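Local atomic coordinates of uncharacterized protein (Bacteroides ovatus, PDB entry 4DQA), a protein that is of unknown function but probably binds carbohydrate, joining an N-terminal E-set-like domain to a concanavalin A-like lectin/glucanase domain. Residues T28-R34 with L88-E94; Y109-V115 with N127-F133; I139-F145 with I343-L348; N221-H225 with P351-N355. All coordinates share one frame; numbering follows the deposited sequence. Where two conformers were deposited one is given.

Contact 1: T28-R34 with L88-E94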
# COMPACT_ATOMS: atom_id res chain seq x y z
N THR A 28 -7.79 -5.26 25.65
CA THR A 28 -8.64 -4.51 26.56
C THR A 28 -7.96 -3.21 26.93
O THR A 28 -6.73 -3.13 27.00
CB THR A 28 -8.92 -5.31 27.84
OG1 THR A 28 -7.68 -5.66 28.47
CG2 THR A 28 -9.70 -6.56 27.53
N PHE A 29 -8.77 -2.18 27.14
CA PHE A 29 -8.28 -0.93 27.68
C PHE A 29 -9.30 -0.29 28.62
O PHE A 29 -10.49 -0.66 28.64
CB PHE A 29 -7.87 0.03 26.54
CG PHE A 29 -9.02 0.51 25.69
CD1 PHE A 29 -9.72 1.65 26.02
CD2 PHE A 29 -9.39 -0.17 24.54
CE1 PHE A 29 -10.77 2.10 25.24
CE2 PHE A 29 -10.43 0.29 23.76
CZ PHE A 29 -11.13 1.42 24.12
N ASP A 30 -8.82 0.66 29.41
CA ASP A 30 -9.59 1.31 30.45
C ASP A 30 -10.26 2.56 29.89
O ASP A 30 -9.65 3.31 29.12
CB ASP A 30 -8.68 1.70 31.62
CG ASP A 30 -8.12 0.48 32.35
OD1 ASP A 30 -8.75 -0.60 32.32
OD2 ASP A 30 -7.03 0.61 32.96
N LEU A 31 -11.50 2.76 30.30
CA LEU A 31 -12.28 3.92 29.92
C LEU A 31 -12.73 4.63 31.18
O LEU A 31 -13.48 4.05 32.00
CB LEU A 31 -13.48 3.50 29.09
CG LEU A 31 -14.37 4.63 28.59
CD1 LEU A 31 -13.58 5.49 27.62
CD2 LEU A 31 -15.61 4.02 27.95
N VAL A 32 -12.30 5.88 31.33
CA VAL A 32 -12.58 6.70 32.50
C VAL A 32 -12.92 8.13 32.09
O VAL A 32 -12.20 8.76 31.30
CB VAL A 32 -11.36 6.74 33.45
CG1 VAL A 32 -11.61 7.63 34.64
CG2 VAL A 32 -11.03 5.33 33.92
N SER A 33 -14.03 8.64 32.61
CA SER A 33 -14.39 10.04 32.49
C SER A 33 -14.22 10.71 33.83
O SER A 33 -13.96 10.04 34.83
CB SER A 33 -15.83 10.16 31.99
OG SER A 33 -16.74 9.54 32.88
N ARG A 34 -14.35 12.03 33.86
CA ARG A 34 -14.21 12.78 35.12
C ARG A 34 -15.13 13.99 35.21
O ARG A 34 -15.75 14.41 34.24
CB ARG A 34 -12.77 13.25 35.33
CG ARG A 34 -12.24 14.17 34.24
CD ARG A 34 -10.99 14.88 34.73
NE ARG A 34 -11.31 15.85 35.76
CZ ARG A 34 -10.42 16.62 36.38
NH1 ARG A 34 -9.12 16.51 36.09
NH2 ARG A 34 -10.82 17.49 37.29
N LEU A 88 -13.18 12.85 41.58
CA LEU A 88 -13.21 13.43 40.25
C LEU A 88 -13.41 12.37 39.16
O LEU A 88 -14.09 12.63 38.17
CB LEU A 88 -11.93 14.20 39.95
CG LEU A 88 -11.65 15.42 40.82
CD1 LEU A 88 -10.26 15.97 40.52
CD2 LEU A 88 -12.70 16.47 40.61
N TYR A 89 -12.77 11.21 39.33
CA TYR A 89 -12.73 10.22 38.25
C TYR A 89 -13.73 9.10 38.45
O TYR A 89 -13.92 8.58 39.57
CB TYR A 89 -11.34 9.59 38.13
CG TYR A 89 -10.28 10.58 37.77
CD1 TYR A 89 -10.00 10.88 36.45
CD2 TYR A 89 -9.57 11.24 38.76
CE1 TYR A 89 -9.02 11.80 36.12
CE2 TYR A 89 -8.61 12.17 38.45
CZ TYR A 89 -8.33 12.44 37.12
OH TYR A 89 -7.37 13.35 36.79
N ALA A 90 -14.36 8.72 37.35
CA ALA A 90 -15.34 7.66 37.39
C ALA A 90 -14.68 6.32 37.64
O ALA A 90 -13.54 6.08 37.25
CB ALA A 90 -16.11 7.60 36.06
N ASP A 91 -15.45 5.42 38.25
CA ASP A 91 -14.99 4.05 38.36
C ASP A 91 -14.75 3.51 36.96
O ASP A 91 -15.53 3.74 36.01
CB ASP A 91 -16.01 3.19 39.07
CG ASP A 91 -16.15 3.53 40.55
OD1 ASP A 91 -15.31 4.25 41.10
OD2 ASP A 91 -17.14 3.06 41.14
N ASN A 92 -13.65 2.78 36.82
CA ASN A 92 -13.22 2.30 35.54
C ASN A 92 -14.19 1.32 34.89
O ASN A 92 -14.83 0.46 35.55
CB ASN A 92 -11.88 1.60 35.71
CG ASN A 92 -11.26 1.21 34.39
OD1 ASN A 92 -10.88 2.08 33.60
ND2 ASN A 92 -11.14 -0.08 34.15
N ILE A 93 -14.29 1.44 33.58
CA ILE A 93 -14.97 0.48 32.73
C ILE A 93 -13.92 -0.16 31.83
O ILE A 93 -13.00 0.53 31.38
CB ILE A 93 -16.00 1.21 31.85
CG1 ILE A 93 -17.18 1.61 32.73
CG2 ILE A 93 -16.39 0.41 30.62
CD1 ILE A 93 -17.84 0.49 33.35
N GLU A 94 -14.03 -1.45 31.55
CA GLU A 94 -13.08 -2.11 30.64
C GLU A 94 -13.73 -2.27 29.27
O GLU A 94 -14.84 -2.75 29.15
CB GLU A 94 -12.64 -3.47 31.20
CG GLU A 94 -11.52 -4.11 30.47
CD GLU A 94 -10.97 -5.33 31.22
OE1 GLU A 94 -11.43 -6.45 30.92
OE2 GLU A 94 -10.09 -5.15 32.09
O HOH W 1 -15.50 4.98 33.58
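Arg34 and Leu88 run side by side in the same direction at one end of this antiparallel pairing, with Arg34 NH2 3.6 Å from Leu88 CD1 and Leu88 CB over one face of the guanidinium. The first torsion of Arg34 sets CG between its own N and carbonyl carbon (chi1 60°), which lets CB and CD both lie along the Tyr89 ring; the bend at chi3 beyond them then turns the guanidinium, its plane well inclined to that of the ring. Both polar ends converge on Glu12, which takes a salt bridge from Arg34 NH1 and a hydrogen bond with Tyr89 OH. Val32 meets the edge of the same ring through CG1. At the other end the Asn92 amide stands almost upright against the Asp30 carboxylate, the planes 85° apart, and ND2 gives OD1 a weak bond of 3.1 Å. With its CG anti to N (chi1 -172°), Asn92 also brings OD1 to 3.3 Å from Val32 CG2. Main-chain bonds join Leu31 N to Ile93 O (2.9 Å), Ile93 N to Leu31 O and, past a one-residue shift in register, Ala90 N to Ser33 O (2.9 Å). In the gap between these two ladders, water 1 donates to Leu31 O and Asp91 O. Strand 27-35 lies between strands 93-97 and 8-10; Leu31, Ala90 and Ile93 pack on Tyr47 of strand 43-49, whose hydroxyl bonds Ser33 OG.

Contact 2: Y109-V115 with N127-F133; sequences YVLPMRV and NIAYFFF
Phe131 and Met113, a selenomethionine, meet at about a right angle on the buried face that also carries Leu111, Phe133 and Tyr109. With CG anti to the carbonyl carbon (chi1 -58°), Met113 CG lies 3.8 Å from Phe131 CE2; the bends beyond it lead the selenium end away. Leu111 O sits in the plane of the Phe131 ring, at its edge, while Leu111 CB comes to the edge of Phe133, 4.0 Å from CE1. Phe29 and Phe18 add further rings to this side. On the other face Val110 and Phe132 lie alongside each other, Val110 CG2 reaching Phe132 CE1 at 3.6 Å. Helix 52-62 packs on Val110, Pro112, Ile128 and Tyr130. The looser end holds Arg114, which is partly exposed: CG is anti to N (chi1 -176°), a bend follows at chi3, and in one of the two conformers of Ile128 its CG1 lies over a face of the guanidinium. Arg114 NH1 does not bond Asn127 directly; water 2 accepts from both Arg114 NH1 and Asn127 ND2, the latter also bonded to Thr122. Seven main-chain bonds, from Tyr109 N to Phe133 O (2.7 Å) through to Val115 N to Asn127 O (3.0 Å), fix an unbroken register at 159° between strand directions. Such an antiparallel pair, with one face turned to a second sheet, is consistent with the beta-sandwich of E-set domains.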
# COMPACT_ATOMS: atom_id res chain seq x y z
N TYR A 109 -6.98 2.86 12.52
CA TYR A 109 -8.37 2.72 12.96
C TYR A 109 -8.63 3.55 14.19
O TYR A 109 -7.70 3.91 14.93
CB TYR A 109 -8.66 1.25 13.27
CG TYR A 109 -8.53 0.36 12.06
CD1 TYR A 109 -9.60 0.15 11.21
CD2 TYR A 109 -7.32 -0.23 11.75
CE1 TYR A 109 -9.47 -0.65 10.09
CE2 TYR A 109 -7.18 -1.03 10.64
CZ TYR A 109 -8.26 -1.22 9.81
OH TYR A 109 -8.12 -2.01 8.70
N VAL A 110 -9.89 3.86 14.42
CA VAL A 110 -10.25 4.63 15.60
C VAL A 110 -11.55 4.10 16.19
O VAL A 110 -12.45 3.66 15.47
CB VAL A 110 -10.37 6.13 15.26
CG1 VAL A 110 -11.40 6.35 14.16
CG2 VAL A 110 -10.70 6.97 16.51
N LEU A 111 -11.62 4.16 17.50
CA LEU A 111 -12.84 3.90 18.23
C LEU A 111 -13.12 5.16 19.06
O LEU A 111 -12.40 5.44 20.01
CB LEU A 111 -12.67 2.69 19.15
CG LEU A 111 -13.89 2.39 20.04
CD1 LEU A 111 -15.06 2.01 19.19
CD2 LEU A 111 -13.57 1.28 21.04
N PRO A 112 -14.17 5.91 18.70
CA PRO A 112 -14.52 7.10 19.46
C PRO A 112 -15.59 6.75 20.47
O PRO A 112 -16.61 6.20 20.08
CB PRO A 112 -15.07 8.05 18.39
CG PRO A 112 -15.68 7.13 17.36
CD PRO A 112 -14.89 5.83 17.42
N MSE A 113 -15.33 7.01 21.75
CA MSE A 113 -16.30 6.72 22.79
C MSE A 113 -16.89 8.01 23.35
O MSE A 113 -16.17 8.93 23.70
CB MSE A 113 -15.62 5.98 23.94
CG MSE A 113 -14.94 4.67 23.57
SE MSE A 113 -16.25 3.35 22.98
CE MSE A 113 -17.58 3.55 24.30
N ARG A 114 -18.21 8.04 23.45
CA ARG A 114 -18.92 9.16 24.01
C ARG A 114 -19.29 8.89 25.43
O ARG A 114 -19.64 7.77 25.78
CB ARG A 114 -20.21 9.40 23.22
CG ARG A 114 -20.98 10.62 23.67
CD ARG A 114 -22.07 10.94 22.69
NE ARG A 114 -21.59 11.51 21.43
CZ ARG A 114 -21.45 12.82 21.20
NH1 ARG A 114 -21.71 13.70 22.17
NH2 ARG A 114 -21.06 13.25 20.00
N VAL A 115 -19.20 9.92 26.27
CA VAL A 115 -19.72 9.83 27.63
C VAL A 115 -21.03 10.62 27.73
O VAL A 115 -21.20 11.67 27.09
CB VAL A 115 -18.68 10.29 28.70
CG1 VAL A 115 -18.31 11.76 28.52
CG2 VAL A 115 -19.20 10.04 30.12
N ASN A 127 -16.41 15.54 25.23
CA ASN A 127 -17.14 14.36 25.71
C ASN A 127 -16.94 13.13 24.83
O ASN A 127 -17.71 12.17 24.93
CB ASN A 127 -18.62 14.64 25.88
CG ASN A 127 -19.26 15.23 24.64
OD1 ASN A 127 -18.68 15.21 23.56
ND2 ASN A 127 -20.45 15.77 24.80
N ILE A 128 -15.92 13.18 23.99
CA ILE A 128 -15.53 12.03 23.19
C ILE A 128 -14.06 11.72 23.45
O ILE A 128 -13.21 12.62 23.46
CB ILE A 128 -15.74 12.26 21.68
CG1 ILE A 128 -17.22 12.52 21.39
CG2 ILE A 128 -15.21 11.07 20.88
CD1 ILE A 128 -17.48 13.05 20.00
N ALA A 129 -13.77 10.45 23.70
CA ALA A 129 -12.41 9.96 23.86
C ALA A 129 -12.07 9.17 22.60
O ALA A 129 -12.88 8.33 22.16
CB ALA A 129 -12.32 9.06 25.10
N TYR A 130 -10.90 9.42 22.03
CA TYR A 130 -10.50 8.78 20.78
C TYR A 130 -9.39 7.77 21.02
O TYR A 130 -8.36 8.10 21.60
CB TYR A 130 -10.03 9.82 19.76
CG TYR A 130 -11.05 10.86 19.39
CD1 TYR A 130 -11.25 11.98 20.20
CD2 TYR A 130 -11.79 10.76 18.23
CE1 TYR A 130 -12.17 12.94 19.87
CE2 TYR A 130 -12.70 11.72 17.89
CZ TYR A 130 -12.91 12.80 18.72
OH TYR A 130 -13.84 13.78 18.39
N PHE A 131 -9.64 6.53 20.65
CA PHE A 131 -8.66 5.48 20.79
C PHE A 131 -8.23 5.05 19.39
O PHE A 131 -9.05 4.64 18.60
CB PHE A 131 -9.26 4.32 21.56
CG PHE A 131 -9.70 4.72 22.95
CD1 PHE A 131 -8.81 4.68 24.02
CD2 PHE A 131 -10.97 5.19 23.16
CE1 PHE A 131 -9.21 5.07 25.30
CE2 PHE A 131 -11.38 5.59 24.44
CZ PHE A 131 -10.49 5.54 25.50
N PHE A 132 -6.94 5.18 19.12
CA PHE A 132 -6.41 4.93 17.79
C PHE A 132 -5.64 3.62 17.78
O PHE A 132 -4.94 3.26 18.74
CB PHE A 132 -5.52 6.09 17.37
CG PHE A 132 -6.24 7.39 17.26
CD1 PHE A 132 -7.01 7.67 16.16
CD2 PHE A 132 -6.13 8.35 18.25
CE1 PHE A 132 -7.66 8.87 16.04
CE2 PHE A 132 -6.78 9.55 18.14
CZ PHE A 132 -7.56 9.82 17.03
N PHE A 133 -5.78 2.89 16.67
CA PHE A 133 -5.14 1.58 16.53
C PHE A 133 -4.44 1.55 15.19
O PHE A 133 -5.05 1.78 14.15
CB PHE A 133 -6.19 0.48 16.61
CG PHE A 133 -7.00 0.52 17.86
CD1 PHE A 133 -8.11 1.36 17.96
CD2 PHE A 133 -6.66 -0.26 18.96
CE1 PHE A 133 -8.85 1.42 19.12
CE2 PHE A 133 -7.42 -0.20 20.12
CZ PHE A 133 -8.50 0.64 20.20
O HOH W 2 -22.41 16.78 22.73

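Contact 3: I139-F145 with I343-L348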
# COMPACT_ATOMS: atom_id res chain seq x y z
N ILE A 139 5.82 -6.09 3.86
CA ILE A 139 6.00 -7.11 2.85
C ILE A 139 7.21 -7.95 3.28
O ILE A 139 8.30 -7.42 3.47
CB ILE A 139 6.26 -6.52 1.46
CG1 ILE A 139 5.05 -5.72 0.99
CG2 ILE A 139 6.58 -7.64 0.46
CD1 ILE A 139 5.25 -4.97 -0.31
N THR A 140 6.98 -9.25 3.46
CA THR A 140 8.01 -10.15 3.97
C THR A 140 8.38 -11.28 3.01
O THR A 140 9.24 -12.10 3.37
CB THR A 140 7.57 -10.79 5.27
OG1 THR A 140 6.37 -11.50 5.05
CG2 THR A 140 7.35 -9.70 6.33
N LYS A 141 7.78 -11.30 1.82
CA LYS A 141 8.04 -12.31 0.80
C LYS A 141 8.09 -11.61 -0.54
O LYS A 141 7.40 -10.61 -0.74
CB LYS A 141 6.94 -13.36 0.81
CG LYS A 141 6.88 -14.19 2.06
CD LYS A 141 5.79 -15.27 1.94
CE LYS A 141 5.82 -16.23 3.12
NZ LYS A 141 4.84 -17.35 2.93
N ALA A 142 8.89 -12.16 -1.47
CA ALA A 142 8.99 -11.61 -2.81
C ALA A 142 9.34 -12.67 -3.82
O ALA A 142 9.73 -13.77 -3.44
CB ALA A 142 10.01 -10.46 -2.84
N GLY A 143 9.17 -12.37 -5.11
CA GLY A 143 9.40 -13.36 -6.13
C GLY A 143 10.81 -13.35 -6.66
O GLY A 143 11.38 -12.28 -6.91
N ASN A 144 11.40 -14.54 -6.80
CA ASN A 144 12.76 -14.69 -7.28
C ASN A 144 12.87 -14.75 -8.78
O ASN A 144 12.11 -15.45 -9.44
CB ASN A 144 13.42 -15.94 -6.71
CG ASN A 144 14.93 -15.89 -6.84
OD1 ASN A 144 15.56 -14.97 -6.34
ND2 ASN A 144 15.48 -16.87 -7.49
N PHE A 145 13.86 -14.04 -9.33
CA PHE A 145 14.17 -14.08 -10.75
C PHE A 145 15.64 -14.41 -10.89
O PHE A 145 16.50 -13.72 -10.33
CB PHE A 145 13.85 -12.75 -11.41
CG PHE A 145 12.38 -12.47 -11.50
CD1 PHE A 145 11.69 -11.97 -10.41
CD2 PHE A 145 11.68 -12.76 -12.67
CE1 PHE A 145 10.36 -11.76 -10.48
CE2 PHE A 145 10.32 -12.52 -12.76
CZ PHE A 145 9.66 -12.02 -11.65
N ILE A 343 7.73 -18.82 -10.52
CA ILE A 343 8.31 -17.77 -9.70
C ILE A 343 8.36 -18.28 -8.27
O ILE A 343 7.33 -18.35 -7.57
CB ILE A 343 7.52 -16.47 -9.80
CG1 ILE A 343 7.38 -16.00 -11.25
CG2 ILE A 343 8.22 -15.39 -8.96
CD1 ILE A 343 8.67 -15.91 -12.06
N THR A 344 9.53 -18.67 -7.80
CA THR A 344 9.69 -19.12 -6.44
C THR A 344 9.56 -17.93 -5.50
O THR A 344 10.21 -16.89 -5.71
CB THR A 344 11.03 -19.78 -6.25
OG1 THR A 344 11.12 -20.88 -7.16
CG2 THR A 344 11.20 -20.28 -4.83
N ILE A 345 8.72 -18.07 -4.49
CA ILE A 345 8.47 -17.02 -3.50
C ILE A 345 9.44 -17.18 -2.34
O ILE A 345 9.46 -18.20 -1.63
CB ILE A 345 7.03 -17.02 -3.02
CG1 ILE A 345 6.07 -16.86 -4.20
CG2 ILE A 345 6.82 -15.87 -2.01
CD1 ILE A 345 6.33 -15.68 -5.08
N LYS A 346 10.31 -16.19 -2.17
CA LYS A 346 11.34 -16.18 -1.15
C LYS A 346 10.88 -15.41 0.07
O LYS A 346 10.09 -14.46 -0.05
CB LYS A 346 12.63 -15.56 -1.72
CG LYS A 346 13.32 -16.44 -2.79
CD LYS A 346 14.73 -15.94 -3.14
CE LYS A 346 15.64 -17.04 -3.71
NZ LYS A 346 16.96 -16.43 -4.06
N THR A 347 11.35 -15.84 1.23
CA THR A 347 11.09 -15.20 2.51
C THR A 347 12.25 -14.30 2.82
O THR A 347 13.41 -14.72 2.89
CB THR A 347 10.89 -16.24 3.61
OG1 THR A 347 9.71 -17.00 3.32
CG2 THR A 347 10.68 -15.58 4.96
N LEU A 348 11.95 -13.02 3.00
CA LEU A 348 12.99 -12.04 3.19
C LEU A 348 13.54 -12.03 4.60
O LEU A 348 12.84 -12.36 5.55
CB LEU A 348 12.43 -10.65 2.87
CG LEU A 348 11.73 -10.51 1.51
CD1 LEU A 348 11.17 -9.10 1.31
CD2 LEU A 348 12.66 -10.85 0.36
O HOH W 3 10.38 -12.25 5.97
O HOH W 4 11.76 -18.17 -9.61
O HOH W 5 13.91 -19.48 -8.41
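Asn144 and Lys346 make the polar side-chain contact between these strands. The lysine chain, extended beyond CG, passes obliquely across the amide, so that CE lies 3.4 Å from Asn144 CG and NZ gives OD1 a weak bond of 3.0 Å. Setting CG of Asn144 anti to N (chi1 -162°) turns the amide toward that chain. Main-chain bonds supply the regular part: Ala142 and Lys346 exchange two, with Lys346 N to Ala142 O at 2.8 Å, and they are flanked by Leu348 N to Thr140 O and Asn144 N to Thr344 O. The pairing places strand 345-347 beside strand 141-146, whose Gly143 and Phe145 bond strand 282-289 and the residue before it; the C-terminal part of the chain thereby joins the large antiparallel sheet of the lectin-like domain. Apolar contacts fall on both faces. Ile345 CG2 meets Lys141 CB at 3.8 Å, the two side chains at about a right angle, whereas Ala142 CB faces Leu348 CD2. Farther along, Ile343 CD1 reaches Phe145 CE2 at 3.8 Å. Waters sit at the ends: water 3 donates to Thr140 O and lies doubtfully close to Leu348 O, and water 4 donates to Asn144 O while accepting from Thr344 N (2.9 Å).

Contact 4: N221-H225 with P351-N355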
# COMPACT_ATOMS: atom_id res chain seq x y z
N ASN A 221 21.30 -5.34 -3.82
CA ASN A 221 20.95 -5.71 -2.46
C ASN A 221 20.27 -4.57 -1.71
O ASN A 221 20.53 -4.34 -0.53
CB ASN A 221 22.20 -6.17 -1.69
CG ASN A 221 21.87 -6.87 -0.37
OD1 ASN A 221 20.84 -7.54 -0.25
ND2 ASN A 221 22.72 -6.70 0.62
N ARG A 222 19.40 -3.86 -2.43
CA ARG A 222 18.64 -2.74 -1.88
C ARG A 222 17.28 -2.73 -2.56
O ARG A 222 17.19 -2.83 -3.79
CB ARG A 222 19.39 -1.43 -2.15
CG ARG A 222 18.65 -0.22 -1.71
CD ARG A 222 19.55 0.95 -1.61
NE ARG A 222 18.74 2.15 -1.44
CZ ARG A 222 19.24 3.36 -1.29
NH1 ARG A 222 20.56 3.54 -1.25
NH2 ARG A 222 18.41 4.39 -1.16
N TRP A 223 16.21 -2.59 -1.78
CA TRP A 223 14.89 -2.40 -2.37
C TRP A 223 14.72 -0.98 -2.89
O TRP A 223 15.04 -0.02 -2.21
CB TRP A 223 13.79 -2.71 -1.37
CG TRP A 223 13.62 -4.17 -1.13
CD1 TRP A 223 14.07 -4.89 -0.05
CD2 TRP A 223 12.99 -5.10 -2.01
NE1 TRP A 223 13.75 -6.22 -0.23
CE2 TRP A 223 13.11 -6.37 -1.43
CE3 TRP A 223 12.33 -4.97 -3.24
CZ2 TRP A 223 12.57 -7.51 -2.04
CZ3 TRP A 223 11.81 -6.10 -3.84
CH2 TRP A 223 11.95 -7.36 -3.24
N TYR A 224 14.17 -0.90 -4.11
CA TYR A 224 13.74 0.35 -4.72
C TYR A 224 12.34 0.21 -5.25
O TYR A 224 11.98 -0.84 -5.81
CB TYR A 224 14.62 0.70 -5.91
CG TYR A 224 16.06 1.04 -5.63
CD1 TYR A 224 16.42 2.32 -5.29
CD2 TYR A 224 17.05 0.09 -5.74
CE1 TYR A 224 17.74 2.64 -5.05
CE2 TYR A 224 18.36 0.38 -5.52
CZ TYR A 224 18.72 1.65 -5.18
OH TYR A 224 20.06 1.95 -4.98
N HIS A 225 11.55 1.27 -5.14
CA HIS A 225 10.33 1.33 -5.93
C HIS A 225 10.64 2.04 -7.23
O HIS A 225 11.23 3.14 -7.20
CB HIS A 225 9.22 2.07 -5.18
CG HIS A 225 7.91 2.00 -5.89
ND1 HIS A 225 7.41 3.05 -6.64
CD2 HIS A 225 7.00 1.00 -5.97
CE1 HIS A 225 6.25 2.69 -7.16
NE2 HIS A 225 5.98 1.45 -6.77
N PRO A 351 11.40 -7.12 6.60
CA PRO A 351 10.37 -6.53 5.73
C PRO A 351 11.00 -5.54 4.75
O PRO A 351 12.02 -4.90 5.07
CB PRO A 351 9.44 -5.81 6.71
CG PRO A 351 9.70 -6.45 8.02
CD PRO A 351 11.10 -6.93 8.03
N ILE A 352 10.39 -5.41 3.59
CA ILE A 352 10.88 -4.49 2.58
C ILE A 352 10.99 -3.09 3.15
O ILE A 352 10.04 -2.56 3.74
CB ILE A 352 9.99 -4.48 1.32
CG1 ILE A 352 10.11 -5.79 0.57
CG2 ILE A 352 10.36 -3.28 0.41
CD1 ILE A 352 9.39 -5.84 -0.78
N ALA A 353 12.17 -2.50 2.98
CA ALA A 353 12.46 -1.13 3.41
C ALA A 353 13.21 -0.47 2.28
O ALA A 353 14.13 -1.07 1.72
CB ALA A 353 13.32 -1.12 4.69
N ILE A 354 12.82 0.74 1.90
CA ILE A 354 13.51 1.44 0.84
C ILE A 354 14.43 2.53 1.36
O ILE A 354 15.15 3.15 0.58
CB ILE A 354 12.56 2.01 -0.22
CG1 ILE A 354 11.55 2.95 0.43
CG2 ILE A 354 11.84 0.88 -0.93
CD1 ILE A 354 10.82 3.82 -0.56
N ASN A 355 14.45 2.71 2.68
CA ASN A 355 15.44 3.56 3.33
C ASN A 355 16.01 2.83 4.53
O ASN A 355 15.48 1.79 4.93
CB ASN A 355 14.83 4.88 3.80
CG ASN A 355 14.47 5.78 2.66
OD1 ASN A 355 15.34 6.32 1.96
ND2 ASN A 355 13.20 5.91 2.43
OXT ASN A 355 16.99 3.26 5.13
O HOH W 6 16.02 2.40 -1.81
O HOH W 7 16.57 -2.48 1.11
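Trp223 has its indole face laid against Ile352, whose CD1 stands 3.6 Å from the centroid of the six-membered ring and only 3° off the ring normal, a centred CH-pi contact. The rest of the isoleucine follows the same face, CG1 3.7 Å from Trp223 CE2 and CG2 nearest Trp223 CG. This spread results from the Ile352 torsions: CG1 is anti to the carbonyl carbon (chi1 -69°) and CD1 continues outward from it, the side chain meeting the tryptophan at about a right angle. Ile354 CG2 packs 4.1 Å from Trp223 CB, a second apolar contact, and also lies against the carbonyl oxygen, 3.6 Å from Trp223 O. Polar linkage between the backbones runs through water. Water 7 accepts from Trp223 N and donates to Ala353 O, 2.9 Å each; water 6 donates to Trp223 O and Ile354 O while Arg222 NE gives it a bond of 2.8 Å, the water lying in the guanidinium plane at its edge. Leu168 of strand 163-171 and Ser284 of strand 282-289 also touch Ile352. The C-terminal tail, without regular strand structure, is thus packed against the Trp223 part of strand 223-231, consistent with the concanavalin A-like beta-sandwich assigned to this region.

Along the chain, contacts 1 and 2 close in turn before contacts 3 and 4, whose segments alternate. Contacts 1 and 2 lie in the N-terminal domain region, centres 13 Å apart, on different sheets that meet through Phe29 and Leu31 packing on Phe131. Contacts 3 and 4 are likewise 13 Å apart and reach one antiparallel sheet; a probable hydrogen bond from Ile352 N to Ile139 O and the packing of Ala142 on Trp223 couple them. Between the two domains, contacts 2 and 3 have centres 39 Å apart and nearest atoms about 15 Å apart, although strands 128-135 and 141-146 are consecutive. The separation fits a two-domain protein, with the C-terminal residues returning to the beginning of the second domain.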